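Local coordinates for protein predicted sugar phosphatases of the HAD superfamily (Cytophaga hutchinsonii, PDB 2HX1) that probably removes phosphate from sugar phosphates or related small molecules as a magnesium-dependent hydrolase of the HAD superfamily, at residues Ile51-Asp55 against Lys204-Phe210; Gly97-Leu103 against Val133-Leu139. All blocks are in the same frame, centred on the assembly; numbering follows the deposited sequence.

Interaction 1: residues Ile51-Asp55 against Lys204-Phe210; sequences IVTND and KPDSQMF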
loop_
_atom_site.group_PDB
_atom_site.type_symbol
_atom_site.label_atom_id
_atom_site.label_comp_id
_atom_site.label_asym_id
_atom_site.label_seq_id
_atom_site.Cartn_x
_atom_site.Cartn_y
_atom_site.Cartn_z
ATOM N N ILE A 51 12.242 -15.363 26.959
ATOM C CA ILE A 51 11.050 -14.794 26.366
ATOM C C ILE A 51 11.522 -13.625 25.512
ATOM O O ILE A 51 12.264 -12.782 26.001
ATOM C CB ILE A 51 10.043 -14.333 27.468
ATOM C CG1 ILE A 51 9.494 -15.570 28.204
ATOM C CG2 ILE A 51 8.958 -13.477 26.859
ATOM C CD1 ILE A 51 8.714 -15.296 29.431
ATOM N N VAL A 52 11.124 -13.608 24.240
ATOM C CA VAL A 52 11.542 -12.596 23.279
ATOM C C VAL A 52 10.216 -11.977 22.803
ATOM O O VAL A 52 9.407 -12.637 22.141
ATOM C CB VAL A 52 12.315 -13.212 22.113
ATOM C CG1 VAL A 52 12.681 -12.158 21.113
ATOM C CG2 VAL A 52 13.538 -13.945 22.648
ATOM N N THR A 53 10.004 -10.724 23.185
ATOM C CA THR A 53 8.731 -10.086 23.067
ATOM C C THR A 53 8.891 -8.680 22.499
ATOM O O THR A 53 9.876 -7.977 22.820
ATOM C CB THR A 53 8.066 -10.009 24.447
ATOM O OG1 THR A 53 6.777 -9.378 24.339
ATOM C CG2 THR A 53 8.932 -9.234 25.436
ATOM N N ASN A 54 7.941 -8.301 21.648
ATOM C CA ASN A 54 7.820 -6.938 21.127
ATOM C C ASN A 54 7.019 -6.001 22.053
ATOM O O ASN A 54 6.634 -4.914 21.660
ATOM C CB ASN A 54 7.176 -6.958 19.728
ATOM C CG ASN A 54 8.129 -7.429 18.655
ATOM O OD1 ASN A 54 9.291 -7.756 18.944
ATOM N ND2 ASN A 54 7.647 -7.480 17.397
ATOM N N ASP A 55 6.746 -6.430 23.276
ATOM C CA ASP A 55 6.092 -5.584 24.273
ATOM C C ASP A 55 7.109 -4.631 24.922
ATOM O O ASP A 55 7.888 -5.076 25.737
ATOM C CB ASP A 55 5.433 -6.491 25.310
ATOM C CG ASP A 55 4.596 -5.733 26.320
ATOM O OD1 ASP A 55 4.703 -4.489 26.434
ATOM O OD2 ASP A 55 3.815 -6.420 27.005
ATOM N N LYS A 204 10.976 -8.128 16.571
ATOM C CA LYS A 204 10.739 -9.162 15.572
ATOM C C LYS A 204 9.895 -8.559 14.455
ATOM O O LYS A 204 8.960 -7.824 14.743
ATOM C CB LYS A 204 10.007 -10.366 16.197
ATOM C CG LYS A 204 10.674 -10.952 17.482
ATOM C CD LYS A 204 9.778 -11.980 18.157
ATOM C CE LYS A 204 8.596 -11.348 18.890
ATOM N NZ LYS A 204 7.906 -12.322 19.748
ATOM N N PRO A 205 10.186 -8.909 13.191
ATOM C CA PRO A 205 11.119 -9.908 12.657
ATOM C C PRO A 205 12.597 -9.485 12.482
ATOM O O PRO A 205 13.376 -10.218 11.838
ATOM C CB PRO A 205 10.534 -10.186 11.283
ATOM C CG PRO A 205 9.998 -8.862 10.855
ATOM C CD PRO A 205 9.427 -8.249 12.117
ATOM N N ASP A 206 12.986 -8.335 13.040
ATOM C CA ASP A 206 14.408 -7.951 13.102
ATOM C C ASP A 206 15.099 -8.986 13.986
ATOM O O ASP A 206 14.427 -9.783 14.642
ATOM C CB ASP A 206 14.618 -6.571 13.741
ATOM C CG ASP A 206 14.091 -5.395 12.880
ATOM O OD1 ASP A 206 13.713 -5.586 11.678
ATOM O OD2 ASP A 206 14.099 -4.261 13.436
ATOM N N SER A 207 16.433 -8.940 14.012
ATOM C CA SER A 207 17.250 -9.989 14.612
ATOM C C SER A 207 18.131 -9.531 15.776
ATOM O O SER A 207 18.915 -10.350 16.300
ATOM C CB SER A 207 18.133 -10.604 13.544
ATOM O OG SER A 207 19.134 -9.691 13.141
ATOM N N GLN A 208 18.020 -8.257 16.189
ATOM C CA GLN A 208 18.882 -7.744 17.267
ATOM C C GLN A 208 18.667 -8.464 18.570
ATOM O O GLN A 208 19.630 -8.777 19.255
ATOM C CB GLN A 208 18.755 -6.220 17.486
ATOM C CG GLN A 208 19.274 -5.365 16.301
ATOM C CD GLN A 208 19.557 -3.899 16.673
ATOM O OE1 GLN A 208 20.492 -3.617 17.411
ATOM N NE2 GLN A 208 18.748 -2.968 16.150
HETATM N N MSE A 209 17.417 -8.747 18.915
HETATM C CA MSE A 209 17.138 -9.382 20.205
HETATM C C MSE A 209 17.669 -10.814 20.228
HETATM O O MSE A 209 18.275 -11.263 21.258
HETATM C CB MSE A 209 15.661 -9.361 20.531
HETATM C CG MSE A 209 15.155 -8.005 21.003
HETATM SE SE MSE A 209 13.268 -8.106 21.474
HETATM C CE MSE A 209 12.430 -8.672 19.818
ATOM N N PHE A 210 17.443 -11.506 19.099
ATOM C CA PHE A 210 17.945 -12.861 18.891
ATOM C C PHE A 210 19.448 -12.861 19.054
ATOM O O PHE A 210 19.997 -13.711 19.716
ATOM C CB PHE A 210 17.640 -13.390 17.480
ATOM C CG PHE A 210 16.169 -13.559 17.156
ATOM C CD1 PHE A 210 15.237 -13.883 18.117
ATOM C CD2 PHE A 210 15.735 -13.405 15.847
ATOM C CE1 PHE A 210 13.888 -14.053 17.776
ATOM C CE2 PHE A 210 14.410 -13.553 15.504
ATOM C CZ PHE A 210 13.474 -13.886 16.471
HETATM O O HOH W 1 5.885 -10.045 20.650
#
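The polar links centre on Lys204 and Asn54. The Lys204 side chain reaches the end of strand 48-53 and donates from NZ to the backbone O of Val52 at 2.8 Å. Asn54 meets the backbone of Lys204 twice: its OD1 accepts from Lys204 N at 2.9 Å, and its ND2 donates to Lys204 O at 3.0 Å, so a single amide holds the loop just ahead of the cis peptide before Pro205. Water 1 accepts from Asn54 N at 2.9 Å and from Lys204 NZ at 3.2 Å. Next to this, the hydroxyl of Thr53 appears to close an ST turn onto Asp55 N.

The apolar part lies around Val52, whose CG1 packs on Met209 CE (selenomethionine) at 3.7 Å and on Phe210 CE1 at 4.0 Å, seating the start of helix 208-218 against the strand.

Lys204 NZ also forms salt bridges with Asp20, which binds the magnesium ion, and with Asp238. A Thr-Asn pair at the end of a core strand and a lysine ahead of a helix, gathered beside a metal-bound aspartate, are consistent with motifs II (Thr53) and III (Lys204) of the HAD phosphatase active site.

Interaction 2: residues Gly97-Leu103 against Val133-Leu139; sequences GGIVAYL and VNALVLL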
loop_
_atom_site.group_PDB
_atom_site.type_symbol
_atom_site.label_atom_id
_atom_site.label_comp_id
_atom_site.label_asym_id
_atom_site.label_seq_id
_atom_site.Cartn_x
_atom_site.Cartn_y
_atom_site.Cartn_z
ATOM N N GLY A 97 19.911 14.990 24.526
ATOM C CA GLY A 97 19.192 15.835 25.463
ATOM C C GLY A 97 17.818 16.235 24.942
ATOM O O GLY A 97 17.269 15.583 24.045
ATOM N N GLY A 98 17.282 17.306 25.518
ATOM C CA GLY A 98 15.960 17.824 25.189
ATOM C C GLY A 98 14.852 16.928 25.699
ATOM O O GLY A 98 15.027 16.243 26.702
ATOM N N ILE A 99 13.717 16.944 25.003
ATOM C CA ILE A 99 12.523 16.197 25.415
ATOM C C ILE A 99 12.273 14.982 24.463
ATOM O O ILE A 99 12.442 15.088 23.251
ATOM C CB ILE A 99 11.293 17.110 25.363
ATOM C CG1 ILE A 99 11.520 18.388 26.179
ATOM C CG2 ILE A 99 10.021 16.377 25.841
ATOM C CD1 ILE A 99 10.512 19.495 25.799
ATOM N N VAL A 100 11.910 13.834 25.024
ATOM C CA VAL A 100 11.366 12.705 24.230
ATOM C C VAL A 100 9.861 12.702 24.471
ATOM O O VAL A 100 9.415 12.602 25.612
ATOM C CB VAL A 100 12.048 11.348 24.614
ATOM C CG1 VAL A 100 11.347 10.152 23.987
ATOM C CG2 VAL A 100 13.522 11.355 24.183
ATOM N N ALA A 101 9.081 12.933 23.412
ATOM C CA ALA A 101 7.618 12.937 23.506
ATOM C C ALA A 101 7.102 11.491 23.420
ATOM O O ALA A 101 7.696 10.641 22.751
ATOM C CB ALA A 101 7.019 13.834 22.416
ATOM N N TYR A 102 6.039 11.177 24.140
ATOM C CA TYR A 102 5.516 9.831 24.075
ATOM C C TYR A 102 4.007 9.772 24.007
ATOM O O TYR A 102 3.314 10.641 24.503
ATOM C CB TYR A 102 6.020 8.980 25.249
ATOM C CG TYR A 102 5.467 9.341 26.626
ATOM C CD1 TYR A 102 4.284 8.784 27.081
ATOM C CD2 TYR A 102 6.161 10.216 27.475
ATOM C CE1 TYR A 102 3.787 9.090 28.350
ATOM C CE2 TYR A 102 5.686 10.523 28.719
ATOM C CZ TYR A 102 4.497 9.960 29.159
ATOM O OH TYR A 102 4.025 10.273 30.395
ATOM N N LEU A 103 3.537 8.696 23.392
ATOM C CA LEU A 103 2.156 8.304 23.409
ATOM C C LEU A 103 2.044 7.036 24.253
ATOM O O LEU A 103 2.583 5.991 23.907
ATOM C CB LEU A 103 1.624 8.091 21.979
ATOM C CG LEU A 103 1.357 9.322 21.115
ATOM C CD1 LEU A 103 0.700 8.910 19.804
ATOM C CD2 LEU A 103 0.507 10.399 21.843
ATOM N N VAL A 133 11.899 19.135 21.460
ATOM C CA VAL A 133 11.503 17.739 21.319
ATOM C C VAL A 133 12.390 17.095 20.271
ATOM O O VAL A 133 12.338 17.453 19.104
ATOM C CB VAL A 133 10.033 17.550 20.922
ATOM C CG1 VAL A 133 9.734 16.067 20.660
ATOM C CG2 VAL A 133 9.101 18.068 21.979
ATOM N N ASN A 134 13.159 16.088 20.694
ATOM C CA ASN A 134 14.185 15.479 19.838
ATOM C C ASN A 134 13.852 14.058 19.425
ATOM O O ASN A 134 14.567 13.455 18.625
ATOM C CB ASN A 134 15.523 15.526 20.572
ATOM C CG ASN A 134 15.988 16.945 20.832
ATOM O OD1 ASN A 134 15.620 17.875 20.118
ATOM N ND2 ASN A 134 16.769 17.119 21.870
ATOM N N ALA A 135 12.756 13.520 19.955
ATOM C CA ALA A 135 12.269 12.209 19.517
ATOM C C ALA A 135 10.830 12.010 19.967
ATOM O O ALA A 135 10.341 12.658 20.911
ATOM C CB ALA A 135 13.179 11.034 20.046
ATOM N N LEU A 136 10.159 11.093 19.293
ATOM C CA LEU A 136 8.817 10.670 19.664
ATOM C C LEU A 136 8.836 9.162 19.843
ATOM O O LEU A 136 9.296 8.455 18.948
ATOM C CB LEU A 136 7.828 11.035 18.553
ATOM C CG LEU A 136 6.440 10.394 18.633
ATOM C CD1 LEU A 136 5.695 10.957 19.858
ATOM C CD2 LEU A 136 5.669 10.625 17.333
ATOM N N VAL A 137 8.326 8.669 20.969
ATOM C CA VAL A 137 8.117 7.212 21.138
ATOM C C VAL A 137 6.666 6.844 21.364
ATOM O O VAL A 137 5.972 7.482 22.145
ATOM C CB VAL A 137 8.992 6.646 22.257
ATOM C CG1 VAL A 137 10.409 6.870 21.896
ATOM C CG2 VAL A 137 8.700 7.330 23.599
ATOM N N LEU A 138 6.206 5.822 20.653
ATOM C CA LEU A 138 4.877 5.233 20.854
ATOM C C LEU A 138 5.008 3.979 21.754
ATOM O O LEU A 138 5.721 3.034 21.420
ATOM C CB LEU A 138 4.220 4.916 19.499
ATOM C CG LEU A 138 3.243 5.981 18.981
ATOM C CD1 LEU A 138 3.918 7.345 19.050
ATOM C CD2 LEU A 138 2.773 5.672 17.572
ATOM N N LEU A 139 4.371 4.012 22.930
ATOM C CA LEU A 139 4.631 3.000 23.987
ATOM C C LEU A 139 3.402 2.161 24.365
ATOM O O LEU A 139 3.539 0.975 24.702
ATOM C CB LEU A 139 5.159 3.663 25.267
ATOM C CG LEU A 139 6.486 4.420 25.174
ATOM C CD1 LEU A 139 6.648 5.238 26.419
ATOM C CD2 LEU A 139 7.664 3.446 25.012
#
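Ala101 lays its CB over Val133 CG1 at 3.9 Å and Leu136 CD1 at 4.1 Å, both on the neighbouring parallel strand 133-138, within the five-stranded α/β sheet that probably forms the C2-type cap of this HAD phosphatase. The strands are not consecutive: the chain leaves 98-103, builds strand 117-121 on its far side, and returns to add 133-138.

The backbone ladder is parallel in pattern. Ala101 N donates to Ala135 O at 2.8 Å and Ala101 O accepts from Val137 N at 2.7 Å; Leu103 repeats this, its N reaching Val137 O at 3.0 Å and its O taking Leu139 N at 2.8 Å. Val100 and Tyr102 turn their backbones the other way, to strand 117-121. The axes diverge by 21°, the usual sense of sheet twist.

On the face of Ala101, Leu103 CD1 touches Leu138 CD1 at 3.7 Å. Helix 146-159 packs on Leu103 and Leu136 there, and helix 184-195 on Leu138. On the other face, Val137 CG2 sits 3.9 Å from Val100 CG1 and 3.6 Å from Tyr102 CB, while Leu139 CD1 comes within 4.0 Å of Tyr102 CB.

Near the start of the pair, Ile99 matches Val133 but Ala101 matches Leu136, so strand 133-138 carries one extra residue, a beta bulge at Asn134. Asn134 N donates to Ile99 O at 2.8 Å. Gly98 can lie against the Asn134 side chain because it has no CB; one there would clash with Asn134 ND2, which donates to Gly97 O at 2.7 Å.

Interaction 2 is nested within the loop closed by interaction 1: after 51-55 the chain adds core strand 80-82, then leaves the core through helix 83-94 into 97-103, builds the second sheet, and comes back through one of that sheet's edge strands, 199-202, directly into 204-210. The two contacts share no strand or sheet. One belongs to the six-stranded core beside the magnesium site, the other to the five-stranded sheet that is probably the cap. The centres of interactions 1 and 2 are about 22 Å apart, and their nearest atoms about 6 Å. A bound HEPES molecule lies about 4 Å from the Asn54 side chain and about 10 Å from that of Leu139, consistent with a substrate pocket where core and cap face each other.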